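PduO-type ATP--cob(I)alamin adenosyltransferase (Sulfolobus tokodaii, PDB 1WOZ) probably transfers an adenosyl group from ATP to the cobalt of cob(I)alamin, making the coenzyme form of vitamin B12. Local coordinates at the interface of chains A and B. Coordinates in Å, arbitrary orientation; residue numbers count along the deposited sequence, not the author numbering. Chains: chain A/B, 177aa long conserved hypothetical protein (ST1454).

The interface of chains A and B. Residues chain A 105, 115-116, 118-119; chain B 32, 35-36, 39, 58.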
loop_
_atom_site.group_PDB
_atom_site.type_symbol
_atom_site.label_atom_id
_atom_site.label_comp_id
_atom_site.label_asym_id
_atom_site.label_seq_id
_atom_site.Cartn_x
_atom_site.Cartn_y
_atom_site.Cartn_z
ATOM N N PRO A 105 -15.641 1.545 0.168
ATOM C CA PRO A 105 -14.654 1.895 -0.854
ATOM C C PRO A 105 -14.562 0.977 -2.072
ATOM O O PRO A 105 -14.396 -0.239 -1.942
ATOM C CB PRO A 105 -13.343 1.986 -0.052
ATOM C CG PRO A 105 -13.543 0.976 1.029
ATOM C CD PRO A 105 -14.985 1.210 1.448
ATOM N N HIS A 115 -9.771 5.767 -3.364
ATOM C CA HIS A 115 -10.047 5.317 -2.004
ATOM C C HIS A 115 -8.799 4.705 -1.366
ATOM O O HIS A 115 -8.570 4.847 -0.161
ATOM C CB HIS A 115 -11.185 4.285 -1.984
ATOM C CG HIS A 115 -12.542 4.908 -1.982
ATOM N ND1 HIS A 115 -12.966 5.740 -0.968
ATOM C CD2 HIS A 115 -13.563 4.842 -2.874
ATOM C CE1 HIS A 115 -14.189 6.166 -1.236
ATOM N NE2 HIS A 115 -14.574 5.636 -2.387
ATOM N N VAL A 116 -8.009 3.982 -2.158
ATOM C CA VAL A 116 -6.783 3.419 -1.602
ATOM C C VAL A 116 -5.877 4.583 -1.169
ATOM O O VAL A 116 -5.295 4.579 -0.076
ATOM C CB VAL A 116 -6.022 2.564 -2.649
ATOM C CG1 VAL A 116 -4.582 2.332 -2.176
ATOM C CG2 VAL A 116 -6.750 1.223 -2.872
ATOM N N ARG A 118 -6.795 7.561 -0.418
ATOM C CA ARG A 118 -7.437 8.179 0.737
ATOM C C ARG A 118 -7.069 7.434 2.051
ATOM O O ARG A 118 -6.746 8.044 3.087
ATOM C CB ARG A 118 -8.964 8.162 0.503
ATOM C CG ARG A 118 -9.857 8.637 1.672
ATOM C CD ARG A 118 -11.350 8.211 1.438
ATOM N NE ARG A 118 -11.466 6.747 1.383
ATOM C CZ ARG A 118 -11.305 5.938 2.424
ATOM N NH1 ARG A 118 -11.053 6.438 3.639
ATOM N NH2 ARG A 118 -11.292 4.618 2.236
ATOM N N SER A 119 -7.109 6.113 2.018
ATOM C CA SER A 119 -6.782 5.338 3.225
ATOM C C SER A 119 -5.304 5.481 3.604
ATOM O O SER A 119 -4.944 5.450 4.792
ATOM C CB SER A 119 -7.173 3.864 3.041
ATOM O OG SER A 119 -6.326 3.208 2.124
ATOM N N ASP B 32 -9.850 0.010 7.195
ATOM C CA ASP B 32 -10.233 0.823 6.034
ATOM C C ASP B 32 -9.202 0.661 4.890
ATOM O O ASP B 32 -9.571 0.534 3.715
ATOM C CB ASP B 32 -10.357 2.298 6.458
ATOM C CG ASP B 32 -10.666 3.232 5.287
ATOM O OD1 ASP B 32 -11.506 2.894 4.434
ATOM O OD2 ASP B 32 -10.070 4.323 5.229
ATOM N N ASN B 35 -9.858 -2.615 3.393
ATOM C CA ASN B 35 -11.129 -2.548 2.676
ATOM C C ASN B 35 -10.965 -1.830 1.326
ATOM O O ASN B 35 -11.584 -2.206 0.319
ATOM C CB ASN B 35 -12.164 -1.815 3.565
ATOM C CG ASN B 35 -13.599 -2.282 3.318
ATOM O OD1 ASN B 35 -13.842 -3.267 2.625
ATOM N ND2 ASN B 35 -14.551 -1.568 3.896
ATOM N N SER B 36 -10.126 -0.793 1.304
ATOM C CA SER B 36 -9.903 -0.031 0.079
ATOM C C SER B 36 -9.120 -0.867 -0.931
ATOM O O SER B 36 -9.446 -0.857 -2.126
ATOM C CB SER B 36 -9.192 1.289 0.395
ATOM O OG SER B 36 -10.015 2.084 1.264
ATOM N N GLY B 39 -11.529 -3.159 -2.463
ATOM C CA GLY B 39 -12.348 -2.461 -3.437
ATOM C C GLY B 39 -11.572 -2.355 -4.742
ATOM O O GLY B 39 -12.154 -2.511 -5.822
ATOM N N GLN B 58 -16.120 -6.931 2.268
ATOM C CA GLN B 58 -16.115 -5.495 2.575
ATOM C C GLN B 58 -17.210 -5.128 3.593
ATOM O O GLN B 58 -16.992 -4.347 4.521
ATOM C CB GLN B 58 -16.324 -4.676 1.315
ATOM C CG GLN B 58 -15.245 -4.834 0.263
ATOM C CD GLN B 58 -15.401 -3.768 -0.784
ATOM O OE1 GLN B 58 -16.309 -3.821 -1.597
ATOM N NE2 GLN B 58 -14.532 -2.762 -0.738
#
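A:Arg118 meets B:Asp32 end-on in a two-pronged salt bridge: NH1 lies 2.8 Å from carboxylate OD2, and NH2 lies 2.8 Å from OD1, each oxygen approached on its syn side. The guanidinium and carboxylate planes are turned 36° apart, so the pairing is twisted rather than flat. NH2 can also donate to the hydroxyl OG of B:Ser36 at 3.0 Å, so this one nitrogen serves both B:Asp32 and B:Ser36. At the edge of the guanidinium, NE donates to ND1 of A:His115 (3.0 Å) in the imidazole plane; the bend at chi3 (62°) brings the group towards B:Asp32, and the bond from NE to A:His115 probably helps to hold its rotation. An alanine in place of A:Arg118 would probably leave the B:Asp32 carboxylate without its countercharge and A:His115 ND1 without its donor. Among the hydrogen bonds, B:Gln58 NE2 gives a fairly straight one to the carbonyl O of A:Pro105 (2.8 Å), lying in the carbonyl plane, and also reaches B:Asn35 O within its own chain. B:Ser36 OG in turn donates to B:Asp32 O one helical turn back (2.9 Å). Van der Waals packing sets the A:Pro105 ring against B:Ser36 and across the B:Asn35 amide, A:Pro105 CG 4.0 Å from B:Asn35 CG, while A:Val116 CG2 rests against the carbonyl of B:Ser36. The patch joins helix 109-134 and the loop at A:Pro105 to helices 23-44 and 48-69 of the neighbouring subunit, within a deposited trimer that is likely the family's working assembly.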